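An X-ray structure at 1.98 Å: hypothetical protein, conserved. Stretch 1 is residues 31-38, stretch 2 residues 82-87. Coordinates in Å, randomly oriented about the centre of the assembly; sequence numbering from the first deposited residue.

Stretch 1, residues 31-38: YNCSVPFS
Stretch 2 82-87: EDPYIA

Two segments of one chain, at least 49 residues apart in sequence wherever they touch, run side by side in nearly the same direction: the vectors from CA 32 to CA 37 and from CA 83 to CA 86 differ by 18°. The register is set by Asn32 CA to Asp83 CA at 5.4 Å and Ser34 CA to Tyr85 CA at 4.4 Å. Asn32 (phi/psi 31/62) and Asp83 (43/70) both adopt left-handed backbone conformations. Beyond them the chains are extended, from Cys33 (-74/168) through Val35 (-67/148) to Phe37 (-151/176), and from Pro84 (-71/158) through Ile86 (-135/161).

The polar evidence begins with one direct hydrogen bond, Asn32 ND2 to Asp83 OD1, 3.3 Å with an N-H...O angle of 162°, long but nearly straight. Both side chains are m at chi1, with chi2 of -6° and -15°. The CB of Asn32 points toward the other segment; that of Asp83 points sideways, yet its carboxylate comes nearer.

No direct backbone hydrogen bond joins the segments. Instead, water 1 accepts from Val35 N at 2.9 Å and from Ile86 N at 2.8 Å, bridging two amides that both act as donors. Ser34 CA approaches Pro84 O at 3.5 Å, a CA-H...O contact with 124° at the hydrogen, while Asn32 O lies 3.3 Å from Pro84 CD. Within its own segment, Ser34 (chi1 p) donates from OG to Val35 O at 3.1 Å.

Apolar packing centres on Ile86, which has the largest covered area, 88 Å² of its surface. Its CB points toward the partner, and chi1 p with chi2 t carries CG1 to 3.6 Å from Val35 CG1 and CD1 to 3.5 Å from Phe37 CB. Val35 is p; Phe37 has chi1 60° and chi2 -81°, its ring oblique to Ile86 CD1. In total, 349 Å² is buried, summed over both sides.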

# COMPACT_ATOMS: atom_id res chain seq x y z
N TYR A 31 6.03 9.54 4.42
CA TYR A 31 6.03 8.11 4.71
C TYR A 31 4.70 7.52 4.21
O TYR A 31 3.97 8.29 3.61
CB TYR A 31 6.26 7.83 6.17
CG TYR A 31 5.27 8.33 7.18
CD1 TYR A 31 5.20 9.66 7.59
CD2 TYR A 31 4.37 7.43 7.74
CE1 TYR A 31 4.26 10.03 8.53
CE2 TYR A 31 3.43 7.80 8.67
CZ TYR A 31 3.38 9.12 9.06
OH TYR A 31 2.44 9.48 9.99
N ASN A 32 4.53 6.24 4.44
CA ASN A 32 3.43 5.42 3.98
C ASN A 32 2.89 5.92 2.63
O ASN A 32 1.75 6.33 2.47
CB ASN A 32 2.33 5.39 5.03
CG ASN A 32 2.80 4.72 6.31
OD1 ASN A 32 3.90 4.17 6.40
ND2 ASN A 32 1.93 4.76 7.31
N CYS A 33 3.78 5.86 1.64
CA CYS A 33 3.46 6.36 0.30
C CYS A 33 2.52 5.41 -0.42
O CYS A 33 2.31 4.27 0.01
CB CYS A 33 4.76 6.51 -0.46
SG CYS A 33 5.82 7.86 0.17
N SER A 34 1.97 5.88 -1.54
CA SER A 34 1.35 4.94 -2.46
C SER A 34 2.42 4.10 -3.14
O SER A 34 3.63 4.38 -3.02
CB SER A 34 0.54 5.63 -3.56
OG SER A 34 1.34 6.48 -4.32
N VAL A 35 2.01 3.09 -3.90
CA VAL A 35 3.06 2.47 -4.76
C VAL A 35 3.47 3.49 -5.78
O VAL A 35 2.65 4.34 -6.20
CB VAL A 35 2.53 1.20 -5.42
CG1 VAL A 35 1.38 1.55 -6.35
CG2 VAL A 35 3.63 0.51 -6.18
N PRO A 36 4.69 3.56 -6.27
CA PRO A 36 4.92 4.47 -7.41
C PRO A 36 4.07 4.13 -8.63
O PRO A 36 3.55 3.03 -8.77
CB PRO A 36 6.41 4.23 -7.73
CG PRO A 36 6.95 3.88 -6.37
CD PRO A 36 5.93 2.90 -5.85
N PHE A 37 3.95 5.10 -9.54
CA PHE A 37 3.14 4.90 -10.75
C PHE A 37 3.76 5.78 -11.83
O PHE A 37 4.70 6.49 -11.48
CB PHE A 37 1.66 5.26 -10.58
CG PHE A 37 1.40 6.71 -10.19
CD1 PHE A 37 1.52 7.15 -8.88
CD2 PHE A 37 1.03 7.63 -11.15
CE1 PHE A 37 1.27 8.48 -8.56
CE2 PHE A 37 0.77 8.95 -10.85
CZ PHE A 37 0.88 9.38 -9.54
N SER A 38 3.27 5.74 -13.05
CA SER A 38 3.81 6.65 -14.07
C SER A 38 2.70 7.46 -14.72
O SER A 38 1.58 6.98 -14.88
CB SER A 38 4.60 5.85 -15.12
OG SER A 38 4.00 6.01 -16.39
N GLU A 82 -4.45 10.68 5.11
CA GLU A 82 -3.34 9.85 5.48
C GLU A 82 -3.21 8.64 4.54
O GLU A 82 -4.18 8.25 3.89
CB GLU A 82 -3.47 9.31 6.91
CG GLU A 82 -3.91 10.35 7.92
CD GLU A 82 -4.00 9.82 9.34
OE1 GLU A 82 -4.22 8.60 9.53
OE2 GLU A 82 -3.82 10.64 10.26
N ASP A 83 -2.03 8.02 4.52
CA ASP A 83 -1.77 6.75 3.86
C ASP A 83 -2.41 6.61 2.49
O ASP A 83 -3.37 5.84 2.34
CB ASP A 83 -2.29 5.60 4.71
CG ASP A 83 -1.71 5.63 6.11
OD1 ASP A 83 -0.71 6.36 6.28
OD2 ASP A 83 -2.25 4.93 6.99
N PRO A 84 -1.91 7.35 1.51
CA PRO A 84 -2.52 7.30 0.18
C PRO A 84 -2.25 5.96 -0.52
O PRO A 84 -1.34 5.22 -0.17
CB PRO A 84 -1.85 8.44 -0.56
CG PRO A 84 -0.58 8.69 0.17
CD PRO A 84 -0.73 8.24 1.58
N TYR A 85 -3.08 5.60 -1.50
CA TYR A 85 -3.04 4.32 -2.18
C TYR A 85 -3.76 4.39 -3.53
O TYR A 85 -4.73 5.12 -3.70
CB TYR A 85 -3.63 3.16 -1.39
CG TYR A 85 -5.04 3.25 -0.89
CD1 TYR A 85 -5.27 3.92 0.31
CD2 TYR A 85 -6.12 2.69 -1.56
CE1 TYR A 85 -6.56 4.02 0.80
CE2 TYR A 85 -7.40 2.79 -1.07
CZ TYR A 85 -7.61 3.46 0.12
OH TYR A 85 -8.87 3.60 0.66
N ILE A 86 -3.26 3.59 -4.47
CA ILE A 86 -3.77 3.71 -5.83
C ILE A 86 -4.05 2.34 -6.44
O ILE A 86 -3.56 1.31 -6.02
CB ILE A 86 -2.82 4.43 -6.81
CG1 ILE A 86 -1.42 3.80 -6.89
CG2 ILE A 86 -2.72 5.92 -6.54
CD1 ILE A 86 -0.57 4.43 -7.99
N ALA A 87 -4.88 2.42 -7.49
CA ALA A 87 -5.19 1.25 -8.31
C ALA A 87 -5.59 1.75 -9.69
O ALA A 87 -6.00 2.90 -9.82
CB ALA A 87 -6.24 0.37 -7.69
O HOH W 1 -0.82 2.40 -3.72